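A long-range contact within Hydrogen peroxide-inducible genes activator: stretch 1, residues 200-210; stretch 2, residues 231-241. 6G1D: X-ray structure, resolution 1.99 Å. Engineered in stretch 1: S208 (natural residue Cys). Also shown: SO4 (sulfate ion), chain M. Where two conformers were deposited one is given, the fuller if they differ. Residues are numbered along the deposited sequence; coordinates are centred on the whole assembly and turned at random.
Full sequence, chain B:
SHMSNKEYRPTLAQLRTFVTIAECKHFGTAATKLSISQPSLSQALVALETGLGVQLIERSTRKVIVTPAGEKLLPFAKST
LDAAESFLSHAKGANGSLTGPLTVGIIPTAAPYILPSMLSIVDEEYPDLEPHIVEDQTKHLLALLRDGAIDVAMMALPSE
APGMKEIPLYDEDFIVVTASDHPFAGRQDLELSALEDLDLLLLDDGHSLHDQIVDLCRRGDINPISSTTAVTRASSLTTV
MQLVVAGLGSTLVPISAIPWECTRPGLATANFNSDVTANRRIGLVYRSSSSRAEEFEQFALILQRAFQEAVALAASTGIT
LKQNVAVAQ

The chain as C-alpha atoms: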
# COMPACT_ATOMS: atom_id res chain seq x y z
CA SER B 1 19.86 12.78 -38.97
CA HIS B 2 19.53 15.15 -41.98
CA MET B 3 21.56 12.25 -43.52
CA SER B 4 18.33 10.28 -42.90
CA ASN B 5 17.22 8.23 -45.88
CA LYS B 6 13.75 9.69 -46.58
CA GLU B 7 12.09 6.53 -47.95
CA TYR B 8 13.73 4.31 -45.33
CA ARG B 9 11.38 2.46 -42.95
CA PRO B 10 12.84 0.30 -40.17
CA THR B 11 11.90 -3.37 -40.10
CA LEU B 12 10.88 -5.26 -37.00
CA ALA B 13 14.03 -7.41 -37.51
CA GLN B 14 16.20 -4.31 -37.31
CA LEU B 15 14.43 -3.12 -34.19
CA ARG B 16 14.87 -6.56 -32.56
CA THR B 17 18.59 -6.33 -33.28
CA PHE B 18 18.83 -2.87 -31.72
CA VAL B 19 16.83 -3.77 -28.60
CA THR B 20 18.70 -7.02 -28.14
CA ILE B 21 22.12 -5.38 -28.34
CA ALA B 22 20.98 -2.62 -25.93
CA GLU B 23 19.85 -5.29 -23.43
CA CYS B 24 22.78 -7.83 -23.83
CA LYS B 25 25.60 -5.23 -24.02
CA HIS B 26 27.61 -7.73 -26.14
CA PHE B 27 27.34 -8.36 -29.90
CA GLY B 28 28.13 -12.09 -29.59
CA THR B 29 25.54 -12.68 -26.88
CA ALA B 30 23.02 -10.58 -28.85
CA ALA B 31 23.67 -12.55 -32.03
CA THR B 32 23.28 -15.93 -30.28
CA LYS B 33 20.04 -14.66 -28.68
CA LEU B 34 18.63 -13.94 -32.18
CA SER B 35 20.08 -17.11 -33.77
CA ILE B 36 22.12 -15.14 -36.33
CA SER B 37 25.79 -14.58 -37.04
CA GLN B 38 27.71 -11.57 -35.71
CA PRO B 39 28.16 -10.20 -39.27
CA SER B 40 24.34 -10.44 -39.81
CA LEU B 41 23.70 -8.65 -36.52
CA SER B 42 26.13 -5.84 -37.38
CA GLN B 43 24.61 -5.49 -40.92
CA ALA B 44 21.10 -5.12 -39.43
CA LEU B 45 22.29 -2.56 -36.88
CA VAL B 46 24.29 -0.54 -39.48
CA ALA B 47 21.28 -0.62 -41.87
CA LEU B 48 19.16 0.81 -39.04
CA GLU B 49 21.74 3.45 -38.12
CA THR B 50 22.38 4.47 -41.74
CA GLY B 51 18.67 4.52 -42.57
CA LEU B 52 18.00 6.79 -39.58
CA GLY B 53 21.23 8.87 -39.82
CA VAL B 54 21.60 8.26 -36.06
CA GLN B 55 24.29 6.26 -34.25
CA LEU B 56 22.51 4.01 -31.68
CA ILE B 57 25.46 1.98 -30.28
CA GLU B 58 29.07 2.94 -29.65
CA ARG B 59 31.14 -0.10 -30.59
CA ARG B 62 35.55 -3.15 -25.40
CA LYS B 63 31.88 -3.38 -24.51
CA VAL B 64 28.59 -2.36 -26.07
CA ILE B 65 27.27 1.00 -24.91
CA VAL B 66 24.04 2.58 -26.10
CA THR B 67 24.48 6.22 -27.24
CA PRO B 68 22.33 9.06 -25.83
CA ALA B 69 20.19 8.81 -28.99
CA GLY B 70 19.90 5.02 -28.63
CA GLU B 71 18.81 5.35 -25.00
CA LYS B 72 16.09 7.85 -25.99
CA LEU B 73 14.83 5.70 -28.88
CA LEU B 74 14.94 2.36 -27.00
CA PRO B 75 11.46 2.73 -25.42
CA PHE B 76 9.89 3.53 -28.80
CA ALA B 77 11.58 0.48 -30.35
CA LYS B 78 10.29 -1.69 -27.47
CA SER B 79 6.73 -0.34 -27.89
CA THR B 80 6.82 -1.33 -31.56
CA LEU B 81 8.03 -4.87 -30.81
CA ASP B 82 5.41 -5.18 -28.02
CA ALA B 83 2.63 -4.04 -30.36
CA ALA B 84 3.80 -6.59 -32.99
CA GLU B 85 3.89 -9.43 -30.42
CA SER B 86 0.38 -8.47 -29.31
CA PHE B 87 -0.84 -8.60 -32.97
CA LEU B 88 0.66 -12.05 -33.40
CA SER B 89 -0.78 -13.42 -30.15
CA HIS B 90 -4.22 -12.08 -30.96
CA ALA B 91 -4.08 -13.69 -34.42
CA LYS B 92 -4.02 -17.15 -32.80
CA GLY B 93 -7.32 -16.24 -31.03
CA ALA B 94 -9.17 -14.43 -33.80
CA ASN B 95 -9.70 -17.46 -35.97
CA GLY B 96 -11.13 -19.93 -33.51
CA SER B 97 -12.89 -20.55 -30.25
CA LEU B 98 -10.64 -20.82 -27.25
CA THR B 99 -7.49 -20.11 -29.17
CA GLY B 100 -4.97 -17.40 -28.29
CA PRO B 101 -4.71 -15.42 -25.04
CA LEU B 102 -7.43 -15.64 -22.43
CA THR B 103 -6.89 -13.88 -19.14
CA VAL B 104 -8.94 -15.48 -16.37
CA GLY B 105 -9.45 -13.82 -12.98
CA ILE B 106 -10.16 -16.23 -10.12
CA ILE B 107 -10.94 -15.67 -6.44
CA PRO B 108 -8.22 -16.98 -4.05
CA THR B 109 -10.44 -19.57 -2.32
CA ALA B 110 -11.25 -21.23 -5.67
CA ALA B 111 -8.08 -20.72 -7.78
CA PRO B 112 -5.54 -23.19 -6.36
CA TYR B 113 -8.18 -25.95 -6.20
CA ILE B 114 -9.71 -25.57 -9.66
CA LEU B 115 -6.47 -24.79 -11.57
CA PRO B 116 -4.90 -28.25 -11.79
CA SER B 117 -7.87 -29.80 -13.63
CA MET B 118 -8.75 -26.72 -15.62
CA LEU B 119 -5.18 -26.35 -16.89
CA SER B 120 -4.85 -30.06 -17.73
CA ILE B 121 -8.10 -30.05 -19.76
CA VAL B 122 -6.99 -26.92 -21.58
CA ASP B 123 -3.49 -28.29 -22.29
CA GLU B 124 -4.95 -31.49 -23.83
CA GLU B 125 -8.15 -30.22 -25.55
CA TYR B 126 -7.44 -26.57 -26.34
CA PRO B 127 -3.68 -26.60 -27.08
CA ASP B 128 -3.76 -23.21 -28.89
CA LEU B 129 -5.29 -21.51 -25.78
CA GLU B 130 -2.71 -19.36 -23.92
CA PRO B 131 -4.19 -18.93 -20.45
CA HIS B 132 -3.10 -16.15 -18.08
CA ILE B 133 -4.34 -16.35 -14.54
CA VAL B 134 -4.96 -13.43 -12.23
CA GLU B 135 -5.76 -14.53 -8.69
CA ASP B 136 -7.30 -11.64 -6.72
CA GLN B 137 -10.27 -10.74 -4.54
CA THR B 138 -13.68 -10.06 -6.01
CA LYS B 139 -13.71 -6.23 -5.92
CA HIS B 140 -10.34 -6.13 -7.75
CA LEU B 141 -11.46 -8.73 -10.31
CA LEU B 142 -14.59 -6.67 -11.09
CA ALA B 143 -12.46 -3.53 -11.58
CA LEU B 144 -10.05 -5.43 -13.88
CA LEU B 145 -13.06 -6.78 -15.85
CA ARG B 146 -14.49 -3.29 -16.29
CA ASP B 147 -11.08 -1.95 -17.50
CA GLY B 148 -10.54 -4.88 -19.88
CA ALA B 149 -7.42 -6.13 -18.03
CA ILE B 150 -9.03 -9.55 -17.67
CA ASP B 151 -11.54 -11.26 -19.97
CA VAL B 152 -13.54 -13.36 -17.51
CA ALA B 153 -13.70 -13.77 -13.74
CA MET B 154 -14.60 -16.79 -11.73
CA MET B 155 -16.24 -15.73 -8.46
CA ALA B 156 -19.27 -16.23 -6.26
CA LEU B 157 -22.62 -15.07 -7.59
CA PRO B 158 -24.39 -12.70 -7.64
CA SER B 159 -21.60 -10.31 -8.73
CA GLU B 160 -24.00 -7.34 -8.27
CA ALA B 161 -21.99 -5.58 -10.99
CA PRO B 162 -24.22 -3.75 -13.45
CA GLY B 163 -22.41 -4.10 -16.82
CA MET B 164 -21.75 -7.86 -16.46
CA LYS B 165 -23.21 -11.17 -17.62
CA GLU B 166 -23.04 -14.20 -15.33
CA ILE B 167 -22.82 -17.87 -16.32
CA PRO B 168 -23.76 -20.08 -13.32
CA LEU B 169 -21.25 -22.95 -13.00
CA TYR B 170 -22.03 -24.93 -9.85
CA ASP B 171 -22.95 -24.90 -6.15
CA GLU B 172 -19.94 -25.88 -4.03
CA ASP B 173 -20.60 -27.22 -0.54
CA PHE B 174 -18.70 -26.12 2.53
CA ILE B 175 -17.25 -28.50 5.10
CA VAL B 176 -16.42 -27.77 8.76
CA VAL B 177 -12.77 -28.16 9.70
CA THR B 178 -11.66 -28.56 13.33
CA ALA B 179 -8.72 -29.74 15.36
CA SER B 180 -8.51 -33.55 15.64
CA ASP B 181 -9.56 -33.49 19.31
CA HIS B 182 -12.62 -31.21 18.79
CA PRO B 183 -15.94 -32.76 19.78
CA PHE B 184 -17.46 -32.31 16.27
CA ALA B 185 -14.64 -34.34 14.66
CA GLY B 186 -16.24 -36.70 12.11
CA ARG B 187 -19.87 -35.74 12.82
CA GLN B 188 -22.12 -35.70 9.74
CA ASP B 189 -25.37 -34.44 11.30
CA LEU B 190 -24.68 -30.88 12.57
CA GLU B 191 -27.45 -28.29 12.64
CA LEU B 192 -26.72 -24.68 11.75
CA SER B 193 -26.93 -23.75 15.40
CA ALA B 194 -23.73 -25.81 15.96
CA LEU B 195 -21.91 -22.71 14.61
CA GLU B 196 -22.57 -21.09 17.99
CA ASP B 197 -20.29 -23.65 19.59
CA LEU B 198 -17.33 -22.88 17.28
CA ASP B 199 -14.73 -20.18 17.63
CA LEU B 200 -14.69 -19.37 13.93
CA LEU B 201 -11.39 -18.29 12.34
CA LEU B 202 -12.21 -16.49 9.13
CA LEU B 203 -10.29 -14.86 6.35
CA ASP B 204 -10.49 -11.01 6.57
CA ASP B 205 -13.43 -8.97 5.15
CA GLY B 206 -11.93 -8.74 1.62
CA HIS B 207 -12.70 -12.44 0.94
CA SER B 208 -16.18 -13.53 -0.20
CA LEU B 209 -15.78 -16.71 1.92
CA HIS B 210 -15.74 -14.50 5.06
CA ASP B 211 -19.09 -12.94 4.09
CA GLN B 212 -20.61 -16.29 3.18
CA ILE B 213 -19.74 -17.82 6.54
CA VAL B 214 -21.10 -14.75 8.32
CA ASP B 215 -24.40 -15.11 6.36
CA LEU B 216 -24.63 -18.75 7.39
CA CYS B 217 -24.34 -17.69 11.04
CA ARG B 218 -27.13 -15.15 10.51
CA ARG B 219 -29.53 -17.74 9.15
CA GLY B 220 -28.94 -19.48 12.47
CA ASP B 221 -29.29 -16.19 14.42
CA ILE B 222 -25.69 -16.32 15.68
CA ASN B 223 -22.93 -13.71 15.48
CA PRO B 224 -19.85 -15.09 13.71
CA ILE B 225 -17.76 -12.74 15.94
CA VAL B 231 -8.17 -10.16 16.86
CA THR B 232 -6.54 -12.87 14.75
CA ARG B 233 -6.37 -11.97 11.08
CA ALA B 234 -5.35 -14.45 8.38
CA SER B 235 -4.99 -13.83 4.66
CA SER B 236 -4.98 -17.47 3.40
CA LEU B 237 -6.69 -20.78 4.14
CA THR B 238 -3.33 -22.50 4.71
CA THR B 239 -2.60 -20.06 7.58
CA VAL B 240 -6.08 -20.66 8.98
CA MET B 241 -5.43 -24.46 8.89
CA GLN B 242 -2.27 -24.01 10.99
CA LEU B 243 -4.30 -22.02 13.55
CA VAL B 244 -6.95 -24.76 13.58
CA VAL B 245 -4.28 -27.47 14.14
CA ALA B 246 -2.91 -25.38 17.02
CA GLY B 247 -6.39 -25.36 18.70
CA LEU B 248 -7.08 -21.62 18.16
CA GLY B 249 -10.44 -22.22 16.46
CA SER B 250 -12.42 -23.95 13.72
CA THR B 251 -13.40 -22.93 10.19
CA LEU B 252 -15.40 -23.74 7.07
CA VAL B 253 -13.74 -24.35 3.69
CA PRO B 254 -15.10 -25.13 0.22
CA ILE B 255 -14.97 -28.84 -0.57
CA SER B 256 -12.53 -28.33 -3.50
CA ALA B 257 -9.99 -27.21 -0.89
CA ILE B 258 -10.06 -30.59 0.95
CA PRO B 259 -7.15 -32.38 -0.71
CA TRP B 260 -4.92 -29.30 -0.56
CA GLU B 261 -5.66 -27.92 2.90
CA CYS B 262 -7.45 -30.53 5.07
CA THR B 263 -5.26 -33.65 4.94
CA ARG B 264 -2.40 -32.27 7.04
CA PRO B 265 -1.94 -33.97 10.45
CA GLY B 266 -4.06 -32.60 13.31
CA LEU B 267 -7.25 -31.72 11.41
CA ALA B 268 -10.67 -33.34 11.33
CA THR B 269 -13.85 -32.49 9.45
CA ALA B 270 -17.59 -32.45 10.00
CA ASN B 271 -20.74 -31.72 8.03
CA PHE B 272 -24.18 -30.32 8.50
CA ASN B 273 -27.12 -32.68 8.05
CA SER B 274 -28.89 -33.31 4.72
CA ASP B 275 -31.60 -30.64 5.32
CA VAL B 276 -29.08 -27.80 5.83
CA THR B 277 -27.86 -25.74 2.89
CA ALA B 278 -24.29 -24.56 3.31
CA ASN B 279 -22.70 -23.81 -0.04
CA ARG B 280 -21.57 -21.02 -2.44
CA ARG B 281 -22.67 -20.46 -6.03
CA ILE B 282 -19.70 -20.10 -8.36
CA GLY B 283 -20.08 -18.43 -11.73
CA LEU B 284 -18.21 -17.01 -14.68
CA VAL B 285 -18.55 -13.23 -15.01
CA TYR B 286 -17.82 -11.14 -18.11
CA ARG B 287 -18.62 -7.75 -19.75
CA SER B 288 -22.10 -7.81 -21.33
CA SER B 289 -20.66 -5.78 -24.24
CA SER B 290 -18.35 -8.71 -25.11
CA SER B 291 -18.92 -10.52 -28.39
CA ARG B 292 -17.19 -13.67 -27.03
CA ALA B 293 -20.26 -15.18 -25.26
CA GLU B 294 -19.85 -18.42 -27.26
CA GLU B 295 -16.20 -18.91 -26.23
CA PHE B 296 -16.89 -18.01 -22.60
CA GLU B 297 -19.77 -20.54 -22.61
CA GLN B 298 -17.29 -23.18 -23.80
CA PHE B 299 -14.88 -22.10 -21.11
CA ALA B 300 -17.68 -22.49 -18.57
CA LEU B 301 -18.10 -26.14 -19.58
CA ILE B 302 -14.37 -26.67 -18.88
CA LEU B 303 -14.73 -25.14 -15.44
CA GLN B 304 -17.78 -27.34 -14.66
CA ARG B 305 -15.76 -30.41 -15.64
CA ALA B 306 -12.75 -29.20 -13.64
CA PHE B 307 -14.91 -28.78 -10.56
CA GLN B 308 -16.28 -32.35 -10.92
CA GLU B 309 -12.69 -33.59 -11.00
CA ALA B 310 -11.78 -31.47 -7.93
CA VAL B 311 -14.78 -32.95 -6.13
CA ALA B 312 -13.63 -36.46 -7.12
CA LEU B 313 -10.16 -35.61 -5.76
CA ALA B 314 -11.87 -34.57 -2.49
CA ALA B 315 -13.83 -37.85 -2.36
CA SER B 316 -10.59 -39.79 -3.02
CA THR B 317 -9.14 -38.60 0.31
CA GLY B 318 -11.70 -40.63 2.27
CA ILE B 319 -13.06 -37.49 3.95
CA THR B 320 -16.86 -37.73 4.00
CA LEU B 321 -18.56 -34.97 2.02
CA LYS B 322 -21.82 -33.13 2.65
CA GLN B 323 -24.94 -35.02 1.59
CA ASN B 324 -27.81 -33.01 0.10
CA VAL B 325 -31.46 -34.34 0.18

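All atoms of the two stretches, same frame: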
# COMPACT_ATOMS: atom_id res chain seq x y z
N LEU B 200 -14.99 -19.42 15.35
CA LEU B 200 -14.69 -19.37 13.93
C LEU B 200 -13.47 -18.51 13.65
O LEU B 200 -13.40 -17.38 14.12
CB LEU B 200 -15.89 -18.87 13.12
CG LEU B 200 -17.10 -19.77 13.15
CD1 LEU B 200 -18.27 -19.02 12.49
CD2 LEU B 200 -16.79 -21.11 12.46
N LEU B 201 -12.52 -19.06 12.89
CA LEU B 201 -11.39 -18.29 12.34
C LEU B 201 -11.71 -18.11 10.89
O LEU B 201 -11.85 -19.08 10.14
CB LEU B 201 -10.08 -19.05 12.49
CG LEU B 201 -9.73 -19.45 13.90
CD1 LEU B 201 -8.64 -20.51 13.97
CD2 LEU B 201 -9.26 -18.24 14.67
N LEU B 202 -11.80 -16.86 10.48
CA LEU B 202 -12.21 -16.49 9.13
C LEU B 202 -11.09 -15.70 8.46
O LEU B 202 -10.24 -15.07 9.12
CB LEU B 202 -13.48 -15.63 9.16
CG LEU B 202 -14.70 -16.27 9.88
CD1 LEU B 202 -15.89 -15.33 9.93
CD2 LEU B 202 -15.11 -17.56 9.19
N LEU B 203 -11.10 -15.75 7.14
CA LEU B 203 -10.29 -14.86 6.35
C LEU B 203 -10.83 -13.43 6.62
O LEU B 203 -11.98 -13.28 7.08
CB LEU B 203 -10.43 -15.23 4.89
CG LEU B 203 -9.91 -16.60 4.47
CD1 LEU B 203 -10.25 -16.83 2.99
CD2 LEU B 203 -8.42 -16.74 4.80
N ASP B 204 -10.04 -12.41 6.35
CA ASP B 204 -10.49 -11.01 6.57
C ASP B 204 -11.65 -10.65 5.62
O ASP B 204 -12.00 -11.42 4.72
CB ASP B 204 -9.34 -10.01 6.45
CG ASP B 204 -8.75 -9.98 5.07
OD1 ASP B 204 -7.79 -10.74 4.88
OD2 ASP B 204 -9.29 -9.30 4.16
N ASP B 205 -12.23 -9.47 5.84
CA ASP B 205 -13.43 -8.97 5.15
C ASP B 205 -13.33 -8.84 3.61
O ASP B 205 -14.35 -8.73 2.95
CB ASP B 205 -13.77 -7.53 5.67
CG ASP B 205 -14.17 -7.50 7.11
OD1 ASP B 205 -13.93 -8.46 7.86
OD2 ASP B 205 -14.78 -6.48 7.52
N GLY B 206 -12.11 -8.79 3.06
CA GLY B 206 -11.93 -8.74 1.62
C GLY B 206 -12.27 -10.03 0.86
O GLY B 206 -12.37 -10.01 -0.37
N HIS B 207 -12.45 -11.14 1.57
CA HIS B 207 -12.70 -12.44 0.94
C HIS B 207 -14.18 -12.75 0.98
O HIS B 207 -14.82 -12.63 2.02
CB HIS B 207 -11.90 -13.52 1.69
CG HIS B 207 -10.42 -13.33 1.60
ND1 HIS B 207 -9.64 -13.93 0.62
CD2 HIS B 207 -9.58 -12.58 2.34
CE1 HIS B 207 -8.37 -13.59 0.81
NE2 HIS B 207 -8.31 -12.76 1.84
N SER B 208 -14.74 -13.15 -0.15
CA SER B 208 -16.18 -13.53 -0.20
C SER B 208 -16.53 -14.73 0.73
O SER B 208 -17.66 -14.84 1.22
CB SER B 208 -16.62 -13.86 -1.64
OG SER B 208 -15.90 -14.98 -2.16
N LEU B 209 -15.56 -15.60 0.99
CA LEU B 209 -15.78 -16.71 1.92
C LEU B 209 -16.08 -16.21 3.35
O LEU B 209 -16.91 -16.80 4.05
CB LEU B 209 -14.57 -17.67 1.94
CG LEU B 209 -14.75 -18.93 2.78
CD1 LEU B 209 -15.92 -19.75 2.27
CD2 LEU B 209 -13.45 -19.75 2.76
N HIS B 210 -15.39 -15.17 3.80
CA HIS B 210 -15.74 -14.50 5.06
C HIS B 210 -17.25 -14.18 5.12
O HIS B 210 -17.96 -14.65 6.01
CB HIS B 210 -14.95 -13.18 5.22
CG HIS B 210 -15.31 -12.38 6.43
ND1 HIS B 210 -16.34 -11.45 6.42
CD2 HIS B 210 -14.88 -12.44 7.71
CE1 HIS B 210 -16.47 -10.93 7.63
NE2 HIS B 210 -15.61 -11.53 8.43
N VAL B 231 -9.40 -10.93 17.04
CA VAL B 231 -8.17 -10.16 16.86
C VAL B 231 -7.13 -10.90 16.01
O VAL B 231 -6.06 -10.38 15.74
CB VAL B 231 -7.55 -9.77 18.21
CG1 VAL B 231 -6.32 -8.91 18.00
CG2 VAL B 231 -8.57 -9.04 19.06
N THR B 232 -7.46 -12.11 15.57
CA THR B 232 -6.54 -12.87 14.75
C THR B 232 -6.98 -12.72 13.31
O THR B 232 -8.16 -12.89 13.00
CB THR B 232 -6.55 -14.37 15.11
OG1 THR B 232 -5.62 -14.62 16.18
CG2 THR B 232 -6.14 -15.21 13.92
N ARG B 233 -6.09 -12.18 12.49
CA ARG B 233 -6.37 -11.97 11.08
C ARG B 233 -5.51 -12.89 10.23
O ARG B 233 -4.30 -12.91 10.39
CB ARG B 233 -6.08 -10.53 10.66
CG ARG B 233 -6.25 -10.31 9.17
CD ARG B 233 -5.47 -9.13 8.64
NE ARG B 233 -6.03 -8.65 7.37
CZ ARG B 233 -5.61 -9.04 6.17
NH1 ARG B 233 -4.62 -9.90 6.04
NH2 ARG B 233 -6.19 -8.54 5.08
N ALA B 234 -6.12 -13.57 9.27
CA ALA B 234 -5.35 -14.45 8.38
C ALA B 234 -5.72 -14.16 6.94
O ALA B 234 -6.90 -13.88 6.66
CB ALA B 234 -5.63 -15.90 8.72
N SER B 235 -4.74 -14.17 6.04
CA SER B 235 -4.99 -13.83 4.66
C SER B 235 -5.18 -15.04 3.74
O SER B 235 -5.64 -14.87 2.62
CB SER B 235 -3.92 -12.88 4.11
OG SER B 235 -2.63 -13.38 4.33
N SER B 236 -4.85 -16.26 4.21
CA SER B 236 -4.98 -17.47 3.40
C SER B 236 -5.52 -18.65 4.20
O SER B 236 -5.29 -18.73 5.40
CB SER B 236 -3.61 -17.87 2.83
OG SER B 236 -2.68 -18.17 3.89
N LEU B 237 -6.20 -19.56 3.53
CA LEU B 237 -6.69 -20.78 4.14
C LEU B 237 -5.60 -21.64 4.73
O LEU B 237 -5.83 -22.23 5.76
CB LEU B 237 -7.52 -21.59 3.16
CG LEU B 237 -8.86 -21.03 2.78
CD1 LEU B 237 -9.61 -21.97 1.85
CD2 LEU B 237 -9.71 -20.82 4.03
N THR B 238 -4.39 -21.66 4.14
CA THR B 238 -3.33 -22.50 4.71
C THR B 238 -2.91 -21.97 6.09
O THR B 238 -2.66 -22.76 7.00
CB THR B 238 -2.11 -22.64 3.76
OG1 THR B 238 -2.55 -23.15 2.50
CG2 THR B 238 -1.01 -23.55 4.32
N THR B 239 -2.86 -20.64 6.26
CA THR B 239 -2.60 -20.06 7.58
C THR B 239 -3.72 -20.39 8.56
O THR B 239 -3.45 -20.76 9.69
CB THR B 239 -2.36 -18.55 7.50
OG1 THR B 239 -1.17 -18.34 6.74
CG2 THR B 239 -2.20 -17.93 8.88
N VAL B 240 -4.96 -20.33 8.12
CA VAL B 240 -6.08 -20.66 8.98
C VAL B 240 -5.95 -22.14 9.45
O VAL B 240 -6.15 -22.42 10.63
CB VAL B 240 -7.44 -20.41 8.29
CG1 VAL B 240 -8.63 -20.92 9.10
CG2 VAL B 240 -7.59 -18.89 8.07
N MET B 241 -5.57 -23.05 8.55
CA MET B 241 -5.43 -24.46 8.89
C MET B 241 -4.38 -24.66 9.98
O MET B 241 -4.59 -25.46 10.87
CB MET B 241 -5.08 -25.31 7.67
CG MET B 241 -6.16 -25.38 6.60
SD MET B 241 -7.78 -26.03 7.06
CE MET B 241 -8.72 -24.54 7.11
S SO4 M . -12.41 -15.22 -1.78
O1 SO4 M . -12.20 -16.59 -2.71
O2 SO4 M . -13.09 -13.84 -2.51
O3 SO4 M . -13.34 -15.81 -0.53
O4 SO4 M . -10.91 -14.84 -1.32
O HOH W 1 -11.00 -14.52 12.24

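The contact is chiefly a matter of leucine knobs set against the start of a helix. L203 is the most extensively covered residue of the contact. Its CA-to-CB bond points sideways, but the m,t rotamer carries the branched end inward, where CD2 meets S236 C at 3.5 Å and V240 CG2 at 4.0 Å, while CD1 lies 4.2 Å from L237 CD2. The hollow is thus lined by the backbone of S235 and S236 and by the side chains of L237 and V240, one helical turn apart. A forked, apolar side chain suits such a pocket because its two methyls can rest against the backbone carbons and the methyl groups of L237 and V240 at once, with no polar group of its own to satisfy.

Two other leucines extend this packing. L201 points toward the second stretch, and its CB lies 4.1 Å from V240 CG1, so the compact valine touches both L201 and L203. L209, in the first turn of its own helix, brings CD2 to 4.1 Å from L237 CD2; L237 therefore meets L203 and L209 together.

S236 caps the helix that supplies these partners: its OG accepts a weak hydrogen bond from T239 N at 3.4 Å.

Polar contacts are sparser. D204 N gives a weak hydrogen bond to A234 O at 3.5 Å, and water 1 accepts from L202 N at 3.0 Å while donating weakly to T232 O at 3.4 Å. The extended R233 reaches D204, forming a salt bridge of 2.7 Å between D204 OD1 and R233 NH2. The oxygen sits over the guanidinium face, so charge attraction, rather than a directed N-H bond, holds the pair. The other oxygen, D204 OD2, accepts from G206 N at 3.1 Å, bracing the type I turn from D204 to H207. The absence of a side chain suits G206, since a CB there would be crowded by D204 OD2 at 3.2 Å.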